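Local atomic coordinates of putative HTH-type transcriptional regulator ybaQ (Escherichia coli, PDB entry 2EBY), a protein that probably binds DNA through a helix-turn-helix domain of the Cro/C1 type and takes part in regulating transcription. Residues E29-L34 / N39-L44. Numbering follows the deposited sequence.
Sequences ELAELL and NSVSAL
Ala31 and Val41 mark the nearest approach of two consecutive helices, their CA atoms 6.3 Å apart. The axes of the short helical segments 29-34 and 39-44 come within 9.3 Å of each other and their N-to-C directions make an angle of 113°, somewhat beyond perpendicular. No hydrogen bond links the two segments, and the contact is entirely apolar.

Val41 supplies nearly all of one side of it, its isopropyl fork pointing into the face formed by Leu30, Ala31 and Leu34. The two methyls divide the work. CG1, anti to the backbone N (chi1 178°), reaches Leu30, where it meets CD2 at 3.8 Å. The same rotation sets CG2 anti to the carbonyl carbon, on the side of Ala31 and Leu34. CG2 rests against Ala31, 3.9 Å from its CA and 4.0 Å from its CB, and also touches Leu34 CD1 at 3.8 Å. With only a methyl at Ala31, the valine packs close against the helix backbone there, while the two leucines, one turn apart, present a single methyl each.

All four residues are buried. Leu30 and Leu34 continue onto Val62 of helix 53-63, and Leu30 also packs against Leu15 and Leu20 of helix 11-20, so the contact opens into the core of the domain. Val36, in the connection between the helices, adds to the packing around Val41.

Two short helices joined by a tight connection, steeply crossed and held by a small apolar core, match the predicted helix-turn-helix (27-46) of a Cro/C1-type domain; in this family the second helix, here 38-45, is generally the recognition helix, consistent with a DNA-binding role.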
ATOM      1  N   GLU A  29     -20.345  -8.025 -15.935  1.00 42.44           N
ATOM      2  CA  GLU A  29     -19.701  -9.265 -16.355  1.00 42.00           C
ATOM      3  C   GLU A  29     -18.411  -9.479 -15.575  1.00 40.29           C
ATOM      4  O   GLU A  29     -18.162 -10.567 -15.069  1.00 39.23           O
ATOM      5  CB  GLU A  29     -19.420  -9.248 -17.861  1.00 42.55           C
ATOM      6  CG  GLU A  29     -20.669  -9.476 -18.708  1.00 45.43           C
ATOM      7  CD  GLU A  29     -20.403  -9.385 -20.197  1.00 44.58           C
ATOM      8  OE1 GLU A  29     -20.009  -8.299 -20.664  1.00 43.11           O
ATOM      9  OE2 GLU A  29     -20.592 -10.399 -20.900  1.00 45.80           O
ATOM     10  N   LEU A  30     -17.592  -8.436 -15.477  1.00 39.33           N
ATOM     11  CA  LEU A  30     -16.343  -8.544 -14.732  1.00 39.69           C
ATOM     12  C   LEU A  30     -16.655  -8.840 -13.267  1.00 39.45           C
ATOM     13  O   LEU A  30     -15.986  -9.659 -12.637  1.00 39.85           O
ATOM     14  CB  LEU A  30     -15.529  -7.248 -14.825  1.00 39.33           C
ATOM     15  CG  LEU A  30     -14.248  -7.262 -13.974  1.00 40.74           C
ATOM     16  CD1 LEU A  30     -13.314  -8.355 -14.486  1.00 38.87           C
ATOM     17  CD2 LEU A  30     -13.554  -5.906 -14.017  1.00 37.48           C
ATOM     18  N   ALA A  31     -17.676  -8.176 -12.732  1.00 37.41           N
ATOM     19  CA  ALA A  31     -18.057  -8.378 -11.340  1.00 36.55           C
ATOM     20  C   ALA A  31     -18.326  -9.844 -11.037  1.00 35.54           C
ATOM     21  O   ALA A  31     -17.845 -10.372 -10.039  1.00 34.29           O
ATOM     22  CB  ALA A  31     -19.291  -7.533 -10.994  1.00 34.25           C
ATOM     23  N   GLU A  32     -19.092 -10.505 -11.900  1.00 37.19           N
ATOM     24  CA  GLU A  32     -19.421 -11.912 -11.689  1.00 38.29           C
ATOM     25  C   GLU A  32     -18.192 -12.812 -11.839  1.00 37.37           C
ATOM     26  O   GLU A  32     -18.108 -13.871 -11.217  1.00 36.34           O
ATOM     27  CB  GLU A  32     -20.543 -12.332 -12.645  1.00 42.28           C
ATOM     28  CG  GLU A  32     -21.719 -11.352 -12.608  1.00 50.18           C
ATOM     29  CD  GLU A  32     -22.973 -11.872 -13.291  1.00 54.69           C
ATOM     30  OE1 GLU A  32     -23.699 -12.684 -12.677  1.00 56.74           O
ATOM     31  OE2 GLU A  32     -23.231 -11.466 -14.447  1.00 57.23           O
ATOM     32  N   LEU A  33     -17.240 -12.383 -12.660  1.00 35.45           N
ATOM     33  CA  LEU A  33     -16.007 -13.137 -12.837  1.00 36.29           C
ATOM     34  C   LEU A  33     -15.152 -12.990 -11.569  1.00 36.64           C
ATOM     35  O   LEU A  33     -14.658 -13.976 -11.020  1.00 36.09           O
ATOM     36  CB  LEU A  33     -15.219 -12.624 -14.049  1.00 35.77           C
ATOM     37  CG  LEU A  33     -15.734 -12.973 -15.450  1.00 37.36           C
ATOM     38  CD1 LEU A  33     -14.852 -12.349 -16.535  1.00 36.57           C
ATOM     39  CD2 LEU A  33     -15.748 -14.484 -15.588  1.00 38.32           C
ATOM     40  N   LEU A  34     -14.986 -11.755 -11.108  1.00 34.91           N
ATOM     41  CA  LEU A  34     -14.195 -11.472  -9.909  1.00 35.03           C
ATOM     42  C   LEU A  34     -14.941 -11.955  -8.672  1.00 34.97           C
ATOM     43  O   LEU A  34     -14.360 -12.088  -7.598  1.00 33.41           O
ATOM     44  CB  LEU A  34     -13.938  -9.961  -9.774  1.00 32.76           C
ATOM     45  CG  LEU A  34     -13.180  -9.205 -10.876  1.00 32.98           C
ATOM     46  CD1 LEU A  34     -13.388  -7.703 -10.722  1.00 31.52           C
ATOM     47  CD2 LEU A  34     -11.710  -9.545 -10.813  1.00 30.84           C
ATOM     48  N   ASN A  39     -20.827  -2.892  -7.546  1.00 28.93           N
ATOM     49  CA  ASN A  39     -20.414  -1.625  -6.949  1.00 27.88           C
ATOM     50  C   ASN A  39     -18.927  -1.566  -6.583  1.00 27.13           C
ATOM     51  O   ASN A  39     -18.327  -0.501  -6.628  1.00 26.11           O
ATOM     52  CB  ASN A  39     -21.300  -1.303  -5.736  1.00 25.93           C
ATOM     53  CG  ASN A  39     -22.735  -0.935  -6.141  1.00 27.35           C
ATOM     54  OD1 ASN A  39     -23.079  -0.945  -7.327  1.00 25.18           O
ATOM     55  ND2 ASN A  39     -23.573  -0.613  -5.157  1.00 22.64           N
ATOM     56  N   SER A  40     -18.323  -2.698  -6.226  1.00 28.78           N
ATOM     57  CA  SER A  40     -16.886  -2.694  -5.918  1.00 30.47           C
ATOM     58  C   SER A  40     -16.091  -2.374  -7.186  1.00 29.18           C
ATOM     59  O   SER A  40     -15.146  -1.594  -7.150  1.00 28.68           O
ATOM     60  CB  SER A  40     -16.409  -4.055  -5.395  1.00 29.10           C
ATOM     61  OG  SER A  40     -16.959  -4.352  -4.131  1.00 35.11           O
ATOM     62  N   VAL A  41     -16.466  -3.004  -8.297  1.00 29.95           N
ATOM     63  CA  VAL A  41     -15.784  -2.787  -9.563  1.00 30.44           C
ATOM     64  C   VAL A  41     -15.945  -1.332  -9.985  1.00 30.17           C
ATOM     65  O   VAL A  41     -14.984  -0.682 -10.412  1.00 28.55           O
ATOM     66  CB  VAL A  41     -16.349  -3.712 -10.669  1.00 32.59           C
ATOM     67  CG1 VAL A  41     -15.645  -3.437 -11.987  1.00 32.47           C
ATOM     68  CG2 VAL A  41     -16.181  -5.170 -10.269  1.00 29.33           C
ATOM     69  N   SER A  42     -17.163  -0.816  -9.852  1.00 29.32           N
ATOM     70  CA  SER A  42     -17.430   0.565 -10.217  1.00 28.91           C
ATOM     71  C   SER A  42     -16.618   1.530  -9.352  1.00 28.07           C
ATOM     72  O   SER A  42     -16.130   2.546  -9.844  1.00 28.33           O
ATOM     73  CB  SER A  42     -18.924   0.874 -10.082  1.00 30.14           C
ATOM     74  OG  SER A  42     -19.180   2.244 -10.366  1.00 32.26           O
ATOM     75  N   ALA A  43     -16.475   1.219  -8.066  1.00 27.22           N
ATOM     76  CA  ALA A  43     -15.704   2.076  -7.170  1.00 27.42           C
ATOM     77  C   ALA A  43     -14.215   2.014  -7.506  1.00 27.37           C
ATOM     78  O   ALA A  43     -13.499   2.996  -7.338  1.00 27.04           O
ATOM     79  CB  ALA A  43     -15.923   1.665  -5.723  1.00 27.58           C
ATOM     80  N   LEU A  44     -13.749   0.854  -7.951  1.00 28.16           N
ATOM     81  CA  LEU A  44     -12.347   0.705  -8.317  1.00 30.99           C
ATOM     82  C   LEU A  44     -12.072   1.559  -9.545  1.00 31.59           C
ATOM     83  O   LEU A  44     -11.129   2.334  -9.575  1.00 30.85           O
ATOM     84  CB  LEU A  44     -12.024  -0.758  -8.630  1.00 29.89           C
ATOM     85  CG  LEU A  44     -10.616  -1.005  -9.184  1.00 34.56           C
ATOM     86  CD1 LEU A  44      -9.580  -0.475  -8.201  1.00 32.87           C
ATOM     87  CD2 LEU A  44     -10.411  -2.489  -9.437  1.00 29.96           C
TER